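Local coordinates for Alp7A (Bacillus subtilis, PDB 5EC0), which is an actin-like protein that binds adenine nucleotide and probably polymerises into filaments that segregate plasmid DNA, at residues P27-K41 against E66-E78. Sequence-based numbering, arbitrary orientation.
Sequences PTNVVEISKEAAEGK and ERYFLVGELAEPE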
loop_
_atom_site.group_PDB
_atom_site.type_symbol
_atom_site.label_atom_id
_atom_site.label_comp_id
_atom_site.label_asym_id
_atom_site.label_seq_id
_atom_site.Cartn_x
_atom_site.Cartn_y
_atom_site.Cartn_z
ATOM N N PRO A 27 6.017 5.370 7.040
ATOM C CA PRO A 27 5.411 6.564 6.447
ATOM C C PRO A 27 6.078 6.870 5.111
ATOM O O PRO A 27 7.278 6.626 4.977
ATOM C CB PRO A 27 5.695 7.659 7.477
ATOM C CG PRO A 27 5.858 6.927 8.766
ATOM C CD PRO A 27 6.461 5.594 8.427
ATOM N N THR A 28 5.324 7.394 4.151
ATOM C CA THR A 28 5.823 7.588 2.782
ATOM C C THR A 28 6.825 8.742 2.638
ATOM O O THR A 28 7.608 8.781 1.692
ATOM C CB THR A 28 4.628 7.803 1.807
ATOM O OG1 THR A 28 3.807 6.631 1.804
ATOM C CG2 THR A 28 5.090 8.057 0.382
ATOM N N ASN A 29 6.813 9.667 3.588
ATOM C CA ASN A 29 7.679 10.847 3.543
ATOM C C ASN A 29 9.157 10.590 3.318
ATOM O O ASN A 29 9.769 9.766 3.998
ATOM C CB ASN A 29 7.531 11.641 4.836
ATOM C CG ASN A 29 6.095 11.941 5.156
ATOM O OD1 ASN A 29 5.483 11.272 5.989
ATOM N ND2 ASN A 29 5.534 12.934 4.478
ATOM N N VAL A 30 9.714 11.313 2.351
ATOM C CA VAL A 30 11.151 11.368 2.114
ATOM C C VAL A 30 11.554 12.833 2.008
ATOM O O VAL A 30 11.065 13.549 1.134
ATOM C CB VAL A 30 11.567 10.641 0.831
ATOM C CG1 VAL A 30 13.037 10.948 0.496
ATOM C CG2 VAL A 30 11.336 9.143 0.951
ATOM N N VAL A 31 12.430 13.284 2.901
ATOM C CA VAL A 31 12.887 14.662 2.857
ATOM C C VAL A 31 14.377 14.718 2.548
ATOM O O VAL A 31 15.189 14.129 3.258
ATOM C CB VAL A 31 12.592 15.393 4.182
ATOM C CG1 VAL A 31 13.281 16.740 4.221
ATOM C CG2 VAL A 31 11.092 15.570 4.355
ATOM N N GLU A 32 14.734 15.412 1.473
ATOM C CA GLU A 32 16.135 15.546 1.118
ATOM C C GLU A 32 16.766 16.706 1.853
ATOM O O GLU A 32 16.255 17.832 1.843
ATOM C CB GLU A 32 16.315 15.729 -0.386
ATOM C CG GLU A 32 17.758 16.058 -0.763
ATOM C CD GLU A 32 18.046 15.916 -2.251
ATOM O OE1 GLU A 32 19.234 15.801 -2.611
ATOM O OE2 GLU A 32 17.096 15.925 -3.062
ATOM N N ILE A 33 17.888 16.424 2.498
ATOM C CA ILE A 33 18.613 17.436 3.248
ATOM C C ILE A 33 20.053 17.489 2.746
ATOM O O ILE A 33 20.457 16.658 1.942
ATOM C CB ILE A 33 18.577 17.127 4.750
ATOM C CG1 ILE A 33 19.321 15.814 5.026
ATOM C CG2 ILE A 33 17.127 17.010 5.225
ATOM C CD1 ILE A 33 19.331 15.389 6.482
ATOM N N SER A 34 20.836 18.449 3.226
ATOM C CA SER A 34 22.210 18.596 2.749
ATOM C C SER A 34 23.164 17.779 3.611
ATOM O O SER A 34 22.758 17.217 4.628
ATOM C CB SER A 34 22.631 20.068 2.742
ATOM O OG SER A 34 22.852 20.536 4.061
ATOM N N LYS A 35 24.429 17.712 3.207
ATOM C CA LYS A 35 25.424 16.966 3.968
ATOM C C LYS A 35 25.600 17.538 5.378
ATOM O O LYS A 35 25.609 16.792 6.361
ATOM C CB LYS A 35 26.769 16.955 3.232
ATOM C CG LYS A 35 27.931 16.390 4.047
ATOM C CD LYS A 35 29.177 16.239 3.195
ATOM C CE LYS A 35 30.367 15.743 4.004
ATOM N NZ LYS A 35 30.946 16.794 4.902
ATOM N N GLU A 36 25.725 18.856 5.487
ATOM C CA GLU A 36 25.969 19.439 6.792
ATOM C C GLU A 36 24.716 19.334 7.654
ATOM O O GLU A 36 24.820 19.225 8.865
ATOM C CB GLU A 36 26.430 20.899 6.685
ATOM C CG GLU A 36 25.364 21.911 7.051
ATOM C CD GLU A 36 25.780 23.336 6.792
ATOM O OE1 GLU A 36 26.925 23.556 6.337
ATOM O OE2 GLU A 36 24.951 24.234 7.042
ATOM N N ALA A 37 23.534 19.360 7.044
ATOM C CA ALA A 37 22.306 19.239 7.829
ATOM C C ALA A 37 22.195 17.833 8.434
ATOM O O ALA A 37 21.740 17.676 9.564
ATOM C CB ALA A 37 21.080 19.560 6.978
ATOM N N ALA A 38 22.640 16.829 7.680
ATOM C CA ALA A 38 22.617 15.430 8.119
ATOM C C ALA A 38 23.646 15.166 9.215
ATOM O O ALA A 38 23.456 14.306 10.080
ATOM C CB ALA A 38 22.857 14.505 6.932
ATOM N N GLU A 39 24.747 15.906 9.163
ATOM C CA GLU A 39 25.714 15.912 10.249
ATOM C C GLU A 39 25.192 16.850 11.332
ATOM O O GLU A 39 24.705 17.936 11.038
ATOM C CB GLU A 39 27.091 16.337 9.733
ATOM C CG GLU A 39 27.517 15.562 8.481
ATOM C CD GLU A 39 28.913 15.913 7.988
ATOM O OE1 GLU A 39 29.052 16.896 7.228
ATOM O OE2 GLU A 39 29.869 15.192 8.343
ATOM N N GLY A 40 25.238 16.431 12.588
ATOM C CA GLY A 40 24.644 17.252 13.633
ATOM C C GLY A 40 23.120 17.284 13.559
ATOM O O GLY A 40 22.466 18.069 14.248
ATOM N N LYS A 41 22.562 16.444 12.691
ATOM C CA LYS A 41 21.141 16.111 12.712
ATOM C C LYS A 41 20.890 15.235 13.918
ATOM O O LYS A 41 20.166 15.595 14.853
ATOM C CB LYS A 41 20.732 15.362 11.442
ATOM C CG LYS A 41 19.383 14.643 11.521
ATOM C CD LYS A 41 18.255 15.626 11.253
ATOM C CE LYS A 41 16.899 15.014 11.508
ATOM N NZ LYS A 41 16.766 14.543 12.912
ATOM N N GLU A 66 26.300 12.206 -4.243
ATOM C CA GLU A 66 25.896 11.606 -2.970
ATOM C C GLU A 66 24.865 12.472 -2.250
ATOM O O GLU A 66 25.184 13.548 -1.760
ATOM C CB GLU A 66 27.109 11.387 -2.064
ATOM C CG GLU A 66 26.752 10.879 -0.679
ATOM C CD GLU A 66 27.971 10.515 0.150
ATOM O OE1 GLU A 66 29.104 10.710 -0.337
ATOM O OE2 GLU A 66 27.794 10.036 1.293
ATOM N N ARG A 67 23.630 11.994 -2.171
ATOM C CA ARG A 67 22.559 12.802 -1.590
ATOM C C ARG A 67 21.975 12.196 -0.302
ATOM O O ARG A 67 21.970 10.975 -0.106
ATOM C CB ARG A 67 21.473 13.033 -2.642
ATOM C CG ARG A 67 21.959 13.941 -3.784
ATOM C CD ARG A 67 21.095 13.820 -5.033
ATOM N NE ARG A 67 19.708 14.174 -4.761
ATOM C CZ ARG A 67 18.726 14.071 -5.646
ATOM N NH1 ARG A 67 18.977 13.607 -6.864
ATOM N NH2 ARG A 67 17.491 14.421 -5.313
ATOM N N TYR A 68 21.502 13.078 0.576
ATOM C CA TYR A 68 21.150 12.723 1.952
ATOM C C TYR A 68 19.631 12.829 2.185
ATOM O O TYR A 68 19.018 13.852 1.874
ATOM C CB TYR A 68 21.935 13.624 2.933
ATOM C CG TYR A 68 23.442 13.513 2.766
ATOM C CD1 TYR A 68 24.116 14.234 1.785
ATOM C CD2 TYR A 68 24.189 12.658 3.571
ATOM C CE1 TYR A 68 25.496 14.111 1.617
ATOM C CE2 TYR A 68 25.561 12.536 3.420
ATOM C CZ TYR A 68 26.211 13.259 2.442
ATOM O OH TYR A 68 27.577 13.124 2.293
ATOM N N PHE A 69 19.030 11.773 2.720
ATOM C CA PHE A 69 17.575 11.711 2.860
ATOM C C PHE A 69 17.113 11.278 4.239
ATOM O O PHE A 69 17.630 10.315 4.802
ATOM C CB PHE A 69 16.952 10.739 1.834
ATOM C CG PHE A 69 17.306 11.042 0.409
ATOM C CD1 PHE A 69 18.449 10.496 -0.169
ATOM C CD2 PHE A 69 16.500 11.869 -0.356
ATOM C CE1 PHE A 69 18.791 10.784 -1.485
ATOM C CE2 PHE A 69 16.834 12.163 -1.674
ATOM C CZ PHE A 69 17.982 11.620 -2.238
ATOM N N LEU A 70 16.113 11.986 4.754
ATOM C CA LEU A 70 15.306 11.516 5.868
ATOM C C LEU A 70 14.169 10.683 5.300
ATOM O O LEU A 70 13.496 11.111 4.365
ATOM C CB LEU A 70 14.753 12.691 6.690
ATOM C CG LEU A 70 15.784 13.654 7.287
ATOM C CD1 LEU A 70 15.146 14.947 7.841
ATOM C CD2 LEU A 70 16.583 12.942 8.370
ATOM N N VAL A 71 13.953 9.499 5.868
ATOM C CA VAL A 71 12.956 8.562 5.368
ATOM C C VAL A 71 11.983 8.120 6.453
ATOM O O VAL A 71 12.389 7.796 7.568
ATOM C CB VAL A 71 13.612 7.294 4.797
ATOM C CG1 VAL A 71 12.548 6.347 4.264
ATOM C CG2 VAL A 71 14.686 7.641 3.751
ATOM N N GLY A 72 10.699 8.075 6.120
ATOM C CA GLY A 72 9.712 7.565 7.049
ATOM C C GLY A 72 9.424 8.539 8.174
ATOM O O GLY A 72 9.384 9.760 7.966
ATOM N N GLU A 73 9.234 7.990 9.371
ATOM C CA GLU A 73 8.824 8.770 10.531
ATOM C C GLU A 73 9.827 9.866 10.891
ATOM O O GLU A 73 9.438 10.891 11.447
ATOM C CB GLU A 73 8.601 7.849 11.736
ATOM C CG GLU A 73 7.856 8.491 12.897
ATOM C CD GLU A 73 6.442 8.932 12.525
ATOM O OE1 GLU A 73 5.717 8.130 11.894
ATOM O OE2 GLU A 73 6.058 10.074 12.873
ATOM N N LEU A 74 11.108 9.654 10.587
ATOM C CA LEU A 74 12.113 10.684 10.850
ATOM C C LEU A 74 11.914 11.903 9.944
ATOM O O LEU A 74 12.308 13.012 10.292
ATOM C CB LEU A 74 13.529 10.127 10.681
ATOM C CG LEU A 74 14.658 11.052 11.159
ATOM C CD1 LEU A 74 14.473 11.444 12.634
ATOM C CD2 LEU A 74 16.023 10.401 10.929
ATOM N N ALA A 75 11.303 11.698 8.782
ATOM C CA ALA A 75 11.038 12.794 7.853
ATOM C C ALA A 75 9.773 13.577 8.233
ATOM O O ALA A 75 9.505 14.647 7.679
ATOM C CB ALA A 75 10.918 12.257 6.427
ATOM N N GLU A 76 9.015 13.053 9.192
ATOM C CA GLU A 76 7.667 13.553 9.465
ATOM C C GLU A 76 7.563 15.041 9.848
ATOM O O GLU A 76 6.764 15.763 9.255
ATOM C CB GLU A 76 7.006 12.708 10.560
ATOM C CG GLU A 76 5.507 12.663 10.443
ATOM C CD GLU A 76 5.074 12.119 9.100
ATOM O OE1 GLU A 76 4.300 12.806 8.397
ATOM O OE2 GLU A 76 5.522 11.005 8.750
ATOM N N PRO A 77 8.352 15.509 10.838
ATOM C CA PRO A 77 8.157 16.912 11.240
ATOM C C PRO A 77 8.536 17.950 10.170
ATOM O O PRO A 77 8.121 19.104 10.277
ATOM C CB PRO A 77 9.072 17.055 12.466
ATOM C CG PRO A 77 9.264 15.659 12.966
ATOM C CD PRO A 77 9.308 14.821 11.726
ATOM N N GLU A 78 9.302 17.545 9.159
ATOM C CA GLU A 78 9.743 18.465 8.111
ATOM C C GLU A 78 8.638 18.767 7.095
ATOM O O GLU A 78 7.802 17.913 6.786
ATOM C CB GLU A 78 10.969 17.896 7.389
ATOM C CG GLU A 78 12.147 17.576 8.310
ATOM C CD GLU A 78 12.659 18.797 9.053
ATOM O OE1 GLU A 78 12.882 19.844 8.401
ATOM O OE2 GLU A 78 12.823 18.716 10.292
HETATM O O HOH W 1 21.101 15.854 -0.509
#
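E32 holds its chain extended, with CG anti to the backbone N (chi1 172°), which carries its carboxylate over to R67, whose chain folds at chi3 (59°) to present the guanidinium side-on. The pair exemplifies a cross-strand salt bridge between neighbouring antiparallel strands, 22-33 and 65-71, in the mixed sheet of the ParM-like actin fold. R67 NE lies 2.7 Å from E32 OE1 and R67 NH2 2.7 Å from E32 OE2, each oxygen met on its syn side, their planes 15° apart, though both nitrogens lie out of the carboxylate plane. An alanine in place of R67 would remove both donors and is likely to leave the E32 carboxylate without its charged mate, though a water bridges E32 OE1 to I33 O and Y68 N. V31 and L70 form a hydrogen-bonded pair, and N29 O accepts from G72 N. On the face bearing V30, E32 and F69, V30 CG1 rests 3.7 Å from F69 CD2, and helix 95-112 covers both. On the other face L70 packs against K41 CE and, at about a right angle, I33, while Y68 reaches under helix 35-38. There K35 CA makes a CH-pi contact over one ring face, 3.9 Å from the Y68 centroid.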